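PDB 3PC6: DNA repair protein XRCC1 from Mus musculus, which acts as a scaffold in DNA single-strand break repair, assembling repair protein complexes and binding poly-ADP-ribose chains. Local coordinates for residues E9-F14 with V46-T51; I50-W55 with V72-I77. All coordinates share one frame; numbering follows the deposited sequence. Where two conformers were deposited one is given.

Contact 1 (E9-F14 with V46-T51); sequences EGKHFF and VQFVIT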
loop_
_atom_site.group_PDB
_atom_site.type_symbol
_atom_site.label_atom_id
_atom_site.label_comp_id
_atom_site.label_asym_id
_atom_site.label_seq_id
_atom_site.Cartn_x
_atom_site.Cartn_y
_atom_site.Cartn_z
ATOM N N GLU B 9 2.787 5.195 12.094
ATOM C CA GLU B 9 3.051 6.555 11.638
ATOM C C GLU B 9 4.514 6.946 11.847
ATOM O O GLU B 9 5.085 6.701 12.911
ATOM C CB GLU B 9 2.138 7.540 12.369
ATOM C CG GLU B 9 2.147 8.943 11.790
ATOM C CD GLU B 9 1.107 9.838 12.443
ATOM O OE1 GLU B 9 0.881 9.689 13.665
ATOM O OE2 GLU B 9 0.516 10.682 11.736
ATOM N N GLY B 10 5.121 7.551 10.829
ATOM C CA GLY B 10 6.496 8.015 10.928
ATOM C C GLY B 10 7.568 6.940 10.781
ATOM O O GLY B 10 8.757 7.236 10.827
ATOM N N LYS B 11 7.158 5.690 10.598
ATOM C CA LYS B 11 8.117 4.588 10.478
ATOM C C LYS B 11 8.299 4.155 9.020
ATOM O O LYS B 11 7.320 3.973 8.308
ATOM C CB LYS B 11 7.654 3.403 11.321
ATOM C CG LYS B 11 7.546 3.723 12.805
ATOM C CD LYS B 11 7.457 2.459 13.634
ATOM C CE LYS B 11 7.247 2.790 15.101
ATOM N NZ LYS B 11 8.140 3.885 15.554
ATOM N N HIS B 12 9.547 3.977 8.594
ATOM C CA HIS B 12 9.850 3.612 7.211
ATOM C C HIS B 12 10.340 2.177 7.077
ATOM O O HIS B 12 11.236 1.758 7.810
ATOM C CB HIS B 12 10.880 4.575 6.634
ATOM C CG HIS B 12 10.416 5.998 6.624
ATOM N ND1 HIS B 12 9.940 6.617 5.488
ATOM C CD2 HIS B 12 10.327 6.914 7.617
ATOM C CE1 HIS B 12 9.589 7.857 5.779
ATOM N NE2 HIS B 12 9.813 8.063 7.064
ATOM N N PHE B 13 9.738 1.434 6.144
ATOM C CA PHE B 13 10.020 0.010 5.976
ATOM C C PHE B 13 10.588 -0.271 4.592
ATOM O O PHE B 13 10.196 0.365 3.611
ATOM C CB PHE B 13 8.732 -0.817 6.135
ATOM C CG PHE B 13 8.034 -0.630 7.460
ATOM C CD1 PHE B 13 7.373 0.558 7.755
ATOM C CD2 PHE B 13 8.012 -1.653 8.388
ATOM C CE1 PHE B 13 6.723 0.729 8.972
ATOM C CE2 PHE B 13 7.372 -1.494 9.603
ATOM C CZ PHE B 13 6.721 -0.298 9.897
ATOM N N PHE B 14 11.505 -1.226 4.522
ATOM C CA PHE B 14 11.956 -1.799 3.262
ATOM C C PHE B 14 11.666 -3.302 3.304
ATOM O O PHE B 14 12.062 -3.988 4.243
ATOM C CB PHE B 14 13.452 -1.558 3.074
ATOM C CG PHE B 14 14.007 -2.153 1.816
ATOM C CD1 PHE B 14 13.908 -1.478 0.610
ATOM C CD2 PHE B 14 14.649 -3.385 1.841
ATOM C CE1 PHE B 14 14.432 -2.031 -0.556
ATOM C CE2 PHE B 14 15.168 -3.945 0.686
ATOM C CZ PHE B 14 15.053 -3.266 -0.518
ATOM N N VAL B 46 15.166 4.594 5.546
ATOM C CA VAL B 46 14.773 3.261 6.012
ATOM C C VAL B 46 15.135 3.023 7.491
ATOM O O VAL B 46 16.249 3.314 7.926
ATOM C CB VAL B 46 15.386 2.149 5.130
ATOM C CG1 VAL B 46 15.066 0.759 5.696
ATOM C CG2 VAL B 46 14.885 2.280 3.693
ATOM N N GLN B 47 14.175 2.497 8.249
ATOM C CA GLN B 47 14.374 2.168 9.647
ATOM C C GLN B 47 14.225 0.667 9.933
ATOM O O GLN B 47 14.917 0.130 10.806
ATOM C CB GLN B 47 13.413 2.986 10.510
ATOM C CG GLN B 47 13.604 4.492 10.338
ATOM C CD GLN B 47 12.455 5.307 10.912
ATOM O OE1 GLN B 47 11.298 4.904 10.832
ATOM N NE2 GLN B 47 12.773 6.461 11.489
ATOM N N PHE B 48 13.332 0.002 9.196
ATOM C CA PHE B 48 13.063 -1.423 9.378
ATOM C C PHE B 48 13.188 -2.188 8.067
ATOM O O PHE B 48 12.514 -1.877 7.093
ATOM C CB PHE B 48 11.662 -1.649 9.963
ATOM C CG PHE B 48 11.455 -0.945 11.261
ATOM C CD1 PHE B 48 10.869 0.307 11.296
ATOM C CD2 PHE B 48 11.921 -1.507 12.448
ATOM C CE1 PHE B 48 10.714 0.986 12.502
ATOM C CE2 PHE B 48 11.764 -0.836 13.665
ATOM C CZ PHE B 48 11.166 0.415 13.689
ATOM N N VAL B 49 14.065 -3.180 8.068
ATOM C CA VAL B 49 14.220 -4.112 6.952
ATOM C C VAL B 49 13.490 -5.402 7.323
ATOM O O VAL B 49 13.862 -6.079 8.292
ATOM C CB VAL B 49 15.711 -4.394 6.706
ATOM C CG1 VAL B 49 15.902 -5.455 5.623
ATOM C CG2 VAL B 49 16.430 -3.093 6.342
ATOM N N ILE B 50 12.427 -5.712 6.588
ATOM C CA ILE B 50 11.627 -6.904 6.852
ATOM C C ILE B 50 12.092 -8.024 5.942
ATOM O O ILE B 50 12.142 -7.853 4.726
ATOM C CB ILE B 50 10.130 -6.658 6.598
ATOM C CG1 ILE B 50 9.653 -5.395 7.324
ATOM C CG2 ILE B 50 9.317 -7.892 6.976
ATOM C CD1 ILE B 50 9.845 -5.398 8.851
ATOM N N THR B 51 12.456 -9.159 6.530
ATOM C CA THR B 51 13.010 -10.269 5.759
ATOM C C THR B 51 12.581 -11.638 6.289
ATOM O O THR B 51 12.587 -11.868 7.495
ATOM C CB THR B 51 14.552 -10.212 5.712
ATOM O OG1 THR B 51 15.061 -11.410 5.112
ATOM C CG2 THR B 51 15.143 -10.059 7.115
#

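Contact 2 (I50-W55 with V72-I77); sequences ITAQEW and VRPRWI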
loop_
_atom_site.group_PDB
_atom_site.type_symbol
_atom_site.label_atom_id
_atom_site.label_comp_id
_atom_site.label_asym_id
_atom_site.label_seq_id
_atom_site.Cartn_x
_atom_site.Cartn_y
_atom_site.Cartn_z
ATOM N N ILE B 50 12.427 -5.712 6.588
ATOM C CA ILE B 50 11.627 -6.904 6.852
ATOM C C ILE B 50 12.092 -8.024 5.942
ATOM O O ILE B 50 12.142 -7.853 4.726
ATOM C CB ILE B 50 10.130 -6.658 6.598
ATOM C CG1 ILE B 50 9.653 -5.395 7.324
ATOM C CG2 ILE B 50 9.317 -7.892 6.976
ATOM C CD1 ILE B 50 9.845 -5.398 8.851
ATOM N N THR B 51 12.456 -9.159 6.530
ATOM C CA THR B 51 13.010 -10.269 5.759
ATOM C C THR B 51 12.581 -11.638 6.289
ATOM O O THR B 51 12.587 -11.868 7.495
ATOM C CB THR B 51 14.552 -10.212 5.712
ATOM O OG1 THR B 51 15.061 -11.410 5.112
ATOM C CG2 THR B 51 15.143 -10.059 7.115
ATOM N N ALA B 52 12.220 -12.539 5.380
ATOM C CA ALA B 52 11.926 -13.926 5.748
ATOM C C ALA B 52 13.136 -14.852 5.488
ATOM O O ALA B 52 13.074 -16.058 5.737
ATOM C CB ALA B 52 10.697 -14.422 4.968
ATOM N N GLN B 53 14.227 -14.266 4.998
ATOM C CA GLN B 53 15.396 -15.017 4.535
ATOM C C GLN B 53 16.497 -15.110 5.595
ATOM O O GLN B 53 16.411 -14.476 6.643
ATOM C CB GLN B 53 15.969 -14.342 3.281
ATOM C CG GLN B 53 14.929 -13.998 2.214
ATOM C CD GLN B 53 14.448 -15.211 1.436
ATOM O OE1 GLN B 53 13.247 -15.380 1.203
ATOM N NE2 GLN B 53 15.382 -16.059 1.024
ATOM N N GLU B 54 17.531 -15.900 5.311
ATOM C CA GLU B 54 18.730 -15.928 6.145
ATOM C C GLU B 54 19.380 -14.545 6.100
ATOM O O GLU B 54 19.236 -13.828 5.112
ATOM C CB GLU B 54 19.725 -16.984 5.630
ATOM N N TRP B 55 20.074 -14.171 7.168
ATOM C CA TRP B 55 20.851 -12.936 7.192
ATOM C C TRP B 55 21.629 -12.791 5.892
ATOM O O TRP B 55 22.260 -13.741 5.427
ATOM C CB TRP B 55 21.836 -12.945 8.369
ATOM C CG TRP B 55 22.654 -11.685 8.502
ATOM C CD1 TRP B 55 23.910 -11.462 8.012
ATOM C CD2 TRP B 55 22.269 -10.483 9.179
ATOM N NE1 TRP B 55 24.331 -10.196 8.347
ATOM C CE2 TRP B 55 23.337 -9.574 9.057
ATOM C CE3 TRP B 55 21.122 -10.085 9.872
ATOM C CZ2 TRP B 55 23.293 -8.294 9.601
ATOM C CZ3 TRP B 55 21.087 -8.814 10.416
ATOM C CH2 TRP B 55 22.166 -7.935 10.275
ATOM N N VAL B 72 14.030 -7.338 10.874
ATOM C CA VAL B 72 12.897 -7.954 11.567
ATOM C C VAL B 72 12.155 -8.967 10.702
ATOM O O VAL B 72 12.067 -8.796 9.487
ATOM C CB VAL B 72 11.870 -6.886 11.973
ATOM C CG1 VAL B 72 10.914 -7.436 13.036
ATOM C CG2 VAL B 72 12.565 -5.631 12.449
ATOM N N ARG B 73 11.608 -10.003 11.342
ATOM C CA ARG B 73 10.766 -11.007 10.675
ATOM C C ARG B 73 9.364 -10.473 10.355
ATOM O O ARG B 73 8.817 -9.671 11.098
ATOM C CB ARG B 73 10.639 -12.260 11.554
ATOM C CG ARG B 73 11.972 -13.031 11.755
ATOM C CD ARG B 73 12.547 -13.414 10.405
ATOM N NE ARG B 73 13.728 -14.269 10.506
ATOM C CZ ARG B 73 14.590 -14.457 9.514
ATOM N NH1 ARG B 73 14.404 -13.837 8.355
ATOM N NH2 ARG B 73 15.647 -15.250 9.684
ATOM N N PRO B 74 8.764 -10.941 9.249
ATOM C CA PRO B 74 7.412 -10.456 8.919
ATOM C C PRO B 74 6.366 -10.754 10.006
ATOM O O PRO B 74 5.364 -10.040 10.090
ATOM C CB PRO B 74 7.078 -11.163 7.600
ATOM C CG PRO B 74 8.123 -12.227 7.409
ATOM C CD PRO B 74 9.332 -11.812 8.207
ATOM N N ARG B 75 6.590 -11.772 10.835
ATOM C CA ARG B 75 5.674 -12.047 11.947
ATOM C C ARG B 75 5.434 -10.810 12.830
ATOM O O ARG B 75 4.374 -10.672 13.436
ATOM C CB ARG B 75 6.162 -13.230 12.799
ATOM C CG ARG B 75 5.282 -13.531 14.018
ATOM C CD ARG B 75 3.858 -13.957 13.616
ATOM N NE ARG B 75 3.834 -15.273 12.980
ATOM C CZ ARG B 75 2.756 -15.825 12.425
ATOM N NH1 ARG B 75 1.599 -15.175 12.413
ATOM N NH2 ARG B 75 2.835 -17.031 11.875
ATOM N N TRP B 76 6.415 -9.915 12.917
ATOM C CA TRP B 76 6.241 -8.686 13.698
ATOM C C TRP B 76 5.032 -7.880 13.204
ATOM O O TRP B 76 4.199 -7.439 13.995
ATOM C CB TRP B 76 7.489 -7.820 13.585
ATOM C CG TRP B 76 7.395 -6.460 14.211
ATOM C CD1 TRP B 76 6.912 -6.153 15.449
ATOM C CD2 TRP B 76 7.862 -5.226 13.647
ATOM N NE1 TRP B 76 7.032 -4.801 15.683
ATOM C CE2 TRP B 76 7.611 -4.211 14.593
ATOM C CE3 TRP B 76 8.460 -4.881 12.428
ATOM C CZ2 TRP B 76 7.940 -2.878 14.363
ATOM C CZ3 TRP B 76 8.794 -3.555 12.206
ATOM C CH2 TRP B 76 8.531 -2.571 13.167
ATOM N N ILE B 77 4.945 -7.688 11.895
ATOM C CA ILE B 77 3.844 -6.924 11.316
ATOM C C ILE B 77 2.513 -7.665 11.445
ATOM O O ILE B 77 1.481 -7.047 11.699
ATOM C CB ILE B 77 4.137 -6.565 9.854
ATOM C CG1 ILE B 77 5.331 -5.609 9.789
ATOM C CG2 ILE B 77 2.899 -5.962 9.179
ATOM C CD1 ILE B 77 5.982 -5.537 8.434
#

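Contact 1 (E9-F14 with V46-T51)
Phe-13 and Phe-48 lie side by side on one face of a parallel pair of strands, 12-14 and 48-51. Their ring centroids are 5.5 Å apart and the planes are inclined at 31°, which is neither a stack nor an edge-to-face pair. CD1 of Phe-48 sits over one face of the Phe-13 ring, displaced toward the rim. Ile-50 CD1 comes in at the edge of that ring, 4.2 Å from Phe-13 CD2. This is the tight part of the contact. Here the backbones bond regularly: Phe-14 N gives to Phe-48 O at 2.8 Å, and Ile-50 N to Phe-14 O at 2.9 Å. On the other face Phe-14 CB meets Val-46 CG1 at 3.9 Å.

Toward residues 9-11 the pairing becomes looser and more open to solvent. His-12 O takes two donors, Phe-48 N and Gln-47 N. The second lies above the carbonyl plane. Gln-47 then uses its side chain where a strand would use its backbone. Gln-47 OE1 accepts from His-12 N at 3.0 Å, with the donor tilted 35° from the amide plane. The Gln-47 side chain is extended beyond CG and reaches across to strand 12-16. An alanine here would probably leave His-12 N without this acceptor and let the start of the strand shift. Lys-11 lays its methylenes against the Phe-48 ring, with Lys-11 CD 3.7 Å from Phe-48 CE1.

The imidazole of His-12 turns to the other neighbour, where ND1 is hydrogen-bonded to Glu-39. Strand 12-16 thus has strand 37-38 on one side and 48-51 on the other, inside the parallel sheet of the BRCT fold. Strand 70-72 lies beside 48-51 on its other side, and Trp-76 of helix 75-83 packs on Phe-48.

Contact 2 (I50-W55 with V72-I77)
The Trp-76 indole presents its edge to Ile-50, whose CD1 lies in the ring plane, 3.9 Å from Trp-76 CE3. The two side chains cross at about a right angle. The indole also meets the ring of Tyr-92, and its NE1 is hydrogen-bonded to Leu-87 O. The Arg-73 guanidinium is likewise met at its edge, where Gln-53 O lies in the plane. Arg-73 NH1 gives to Gln-53 O at 2.7 Å and to Thr-51 O at 2.8 Å. In the second bond the donor stands above the peptide plane, 55° out of it. NH2 adds a weak bond to Gln-53 O. Arg-73 starts away from the other segment, and a bend at chi2 (-57°) helps turn its chain back. One cation thus ties down two carbonyls of the turn after the strand. Thr-51 OG1, anti to its backbone N, accepts from Gln-53 N and closes an ST turn.

Nearer the helix the contact is apolar. Ile-50 CG2 rests on Pro-74 CA at 3.7 Å, and Ile-50 CG1 meets Ile-77 CD1 in the conformer given. Thr-51 N gives to Val-72 O, which continues the parallel pairing.

Strand 48-51 therefore meets the end of strand 70-72 and the first turn of helix 75-83. Leu-27 of helix 23-33 touches both Pro-74 and Ile-77.

Both contacts belong to the parallel sheet of the BRCT domain, and their centres are about 11 Å apart. They share strand 48-51, with Ile-50 and Thr-51 in both. Along the chain, 9-14 comes first and 46-51 next. Contact 2 starts where that segment ends and closes with 72-77. Contact 1 joins 48-51 to strand 12-16, and contact 2 joins it to strand 70-72 and the start of helix 75-83. Trp-76 of contact 2 also touches Phe-13 of contact 1. Val-49 O and Val-72 N, 2.9 Å apart, probably form a hydrogen bond as well. Together they join strands 12-16, 48-51 and 70-72 and helix 75-83 in the second BRCT domain of XRCC1.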